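Local coordinates for 3-hydroxyacyl-CoA dehydrogenase type-2 (Mycobacterium avium, PDB 3PPI), which probably catalyses the NAD-dependent oxidation of 3-hydroxyacyl-CoA thioesters to 3-ketoacyl-CoA, as a member of the short-chain dehydrogenase/reductase family, at residues A[145-148]-A[149-153]. Numbering follows the deposited sequence.
Sequences YNVA and RLVAA
Tyr145 O accepts from Arg149 N at 2.9 Å, the first of four successive i to i+4 bonds that carry regular alpha-helix from 145-148 into 149-153; the next, Leu150 N to Asn146 O, is weak at 3.4 Å. Arg149 reaches back and grips one oxygen side-on: NE lies 3.0 Å and NH2 2.9 Å from Asn146 OD1, which sits at the guanidinium edge, in its plane. The amide plane is turned 31° from that of the guanidinium. Arg149 CG stands between its own backbone N and carbonyl carbon (chi1 80°), and the extended chain beyond it runs back past Asn146 O. The paired bonds orient the guanidinium edge toward OD1, and the hydrogen bond from Asn146 ND2 to Val85 O helps hold the amide's turn; Arg149 NH2 also forms a salt bridge with Glu88. Leu150 CD2 lies over one guanidinium face, 3.7 Å above the plane and toward its rim. One turn apart, Val147 and Val151 lie side by side, Val147 CG1 to Val151 CG2 4.1 Å. Helix 130-156 also faces the second subunit: Tyr145 stacks on Phe133 and hydrogen-bonds Thr185, both of that subunit, and Arg149 NH1 hydrogen-bonds its Ala128 O. Within the chain, the valines pack on strand 103-109 of the parallel Rossmann-type sheet, Leu150 meets helix 88-98, and Tyr145 and Ala152 touch helix 185-205.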
ATOM      1  N   TYR A 145      -7.059  10.777  18.128  1.00 16.00           N
ATOM      2  CA  TYR A 145      -5.765  11.143  18.710  1.00 16.16           C
ATOM      3  C   TYR A 145      -5.921  11.541  20.172  1.00 17.05           C
ATOM      4  O   TYR A 145      -5.092  11.176  21.005  1.00 17.18           O
ATOM      5  CB  TYR A 145      -5.079  12.243  17.926  1.00 16.15           C
ATOM      6  CG  TYR A 145      -3.615  12.414  18.277  1.00 15.64           C
ATOM      7  CD1 TYR A 145      -2.671  11.520  17.804  1.00 16.94           C
ATOM      8  CD2 TYR A 145      -3.190  13.430  19.117  1.00 15.96           C
ATOM      9  CE1 TYR A 145      -1.325  11.651  18.124  1.00 18.91           C
ATOM     10  CE2 TYR A 145      -1.838  13.581  19.449  1.00 16.35           C
ATOM     11  CZ  TYR A 145      -0.914  12.693  18.941  1.00 17.76           C
ATOM     12  OH  TYR A 145       0.422  12.815  19.235  1.00 20.20           O
ATOM     13  N   ASN A 146      -7.009  12.244  20.491  1.00 17.71           N
ATOM     14  CA  ASN A 146      -7.261  12.698  21.860  1.00 18.64           C
ATOM     15  C   ASN A 146      -7.485  11.516  22.808  1.00 18.48           C
ATOM     16  O   ASN A 146      -6.929  11.484  23.902  1.00 18.91           O
ATOM     17  CB  ASN A 146      -8.462  13.653  21.926  1.00 18.97           C
ATOM     18  CG  ASN A 146      -8.569  14.378  23.268  1.00 21.49           C
ATOM     19  OD1 ASN A 146      -7.609  15.033  23.721  1.00 23.12           O
ATOM     20  ND2 ASN A 146      -9.746  14.286  23.903  1.00 20.15           N
ATOM     21  N   VAL A 147      -8.289  10.549  22.382  1.00 18.50           N
ATOM     22  CA  VAL A 147      -8.509   9.345  23.178  1.00 18.61           C
ATOM     23  C   VAL A 147      -7.171   8.601  23.340  1.00 18.89           C
ATOM     24  O   VAL A 147      -6.790   8.228  24.452  1.00 19.47           O
ATOM     25  CB  VAL A 147      -9.589   8.432  22.550  1.00 18.47           C
ATOM     26  CG1 VAL A 147      -9.703   7.107  23.307  1.00 17.17           C
ATOM     27  CG2 VAL A 147     -10.936   9.155  22.529  1.00 18.26           C
ATOM     28  N   ALA A 148      -6.434   8.450  22.239  1.00 17.99           N
ATOM     29  CA  ALA A 148      -5.201   7.669  22.254  1.00 17.72           C
ATOM     30  C   ALA A 148      -4.129   8.271  23.166  1.00 18.47           C
ATOM     31  O   ALA A 148      -3.457   7.527  23.896  1.00 18.48           O
ATOM     32  CB  ALA A 148      -4.649   7.494  20.846  1.00 16.48           C
ATOM     33  N   ARG A 149      -3.938   9.596  23.097  1.00 18.14           N
ATOM     34  CA  ARG A 149      -2.888  10.222  23.864  1.00 18.60           C
ATOM     35  C   ARG A 149      -3.156  10.098  25.368  1.00 19.49           C
ATOM     36  O   ARG A 149      -2.249   9.781  26.132  1.00 19.72           O
ATOM     37  CB  ARG A 149      -2.648  11.673  23.422  1.00 19.00           C
ATOM     38  CG  ARG A 149      -3.615  12.673  23.961  1.00 19.71           C
ATOM     39  CD  ARG A 149      -3.572  14.044  23.253  1.00 20.25           C
ATOM     40  NE  ARG A 149      -4.631  14.849  23.870  1.00 19.25           N
ATOM     41  CZ  ARG A 149      -4.507  15.558  24.989  1.00 20.10           C
ATOM     42  NH1 ARG A 149      -3.337  15.675  25.614  1.00 20.66           N
ATOM     43  NH2 ARG A 149      -5.572  16.164  25.492  1.00 20.66           N
ATOM     44  N   LEU A 150      -4.405  10.292  25.772  1.00 19.41           N
ATOM     45  CA  LEU A 150      -4.764  10.283  27.185  1.00 20.74           C
ATOM     46  C   LEU A 150      -4.779   8.857  27.755  1.00 21.10           C
ATOM     47  O   LEU A 150      -4.254   8.608  28.863  1.00 21.09           O
ATOM     48  CB  LEU A 150      -6.118  10.989  27.388  1.00 21.31           C
ATOM     49  CG  LEU A 150      -6.111  12.484  27.032  1.00 20.01           C
ATOM     50  CD1 LEU A 150      -7.532  13.092  26.946  1.00 19.01           C
ATOM     51  CD2 LEU A 150      -5.259  13.262  28.055  1.00 22.46           C
ATOM     52  N   VAL A 151      -5.328   7.913  26.989  1.00 20.14           N
ATOM     53  CA  VAL A 151      -5.362   6.513  27.428  1.00 20.58           C
ATOM     54  C   VAL A 151      -3.932   5.939  27.423  1.00 20.26           C
ATOM     55  O   VAL A 151      -3.547   5.224  28.347  1.00 20.75           O
ATOM     56  CB  VAL A 151      -6.314   5.652  26.557  1.00 20.32           C
ATOM     57  CG1 VAL A 151      -6.152   4.160  26.883  1.00 22.42           C
ATOM     58  CG2 VAL A 151      -7.772   6.095  26.752  1.00 20.34           C
ATOM     59  N   ALA A 152      -3.135   6.268  26.409  1.00 19.26           N
ATOM     60  CA  ALA A 152      -1.753   5.771  26.372  1.00 19.52           C
ATOM     61  C   ALA A 152      -0.949   6.269  27.569  1.00 20.12           C
ATOM     62  O   ALA A 152      -0.194   5.507  28.157  1.00 20.98           O
ATOM     63  CB  ALA A 152      -1.047   6.135  25.071  1.00 17.88           C
ATOM     64  N   ALA A 153      -1.118   7.534  27.943  1.00 20.89           N
ATOM     65  CA  ALA A 153      -0.432   8.071  29.122  1.00 21.54           C
ATOM     66  C   ALA A 153      -0.780   7.313  30.427  1.00 22.38           C
ATOM     67  O   ALA A 153       0.096   7.086  31.279  1.00 22.88           O
ATOM     68  CB  ALA A 153      -0.711   9.572  29.266  1.00 21.25           C
TER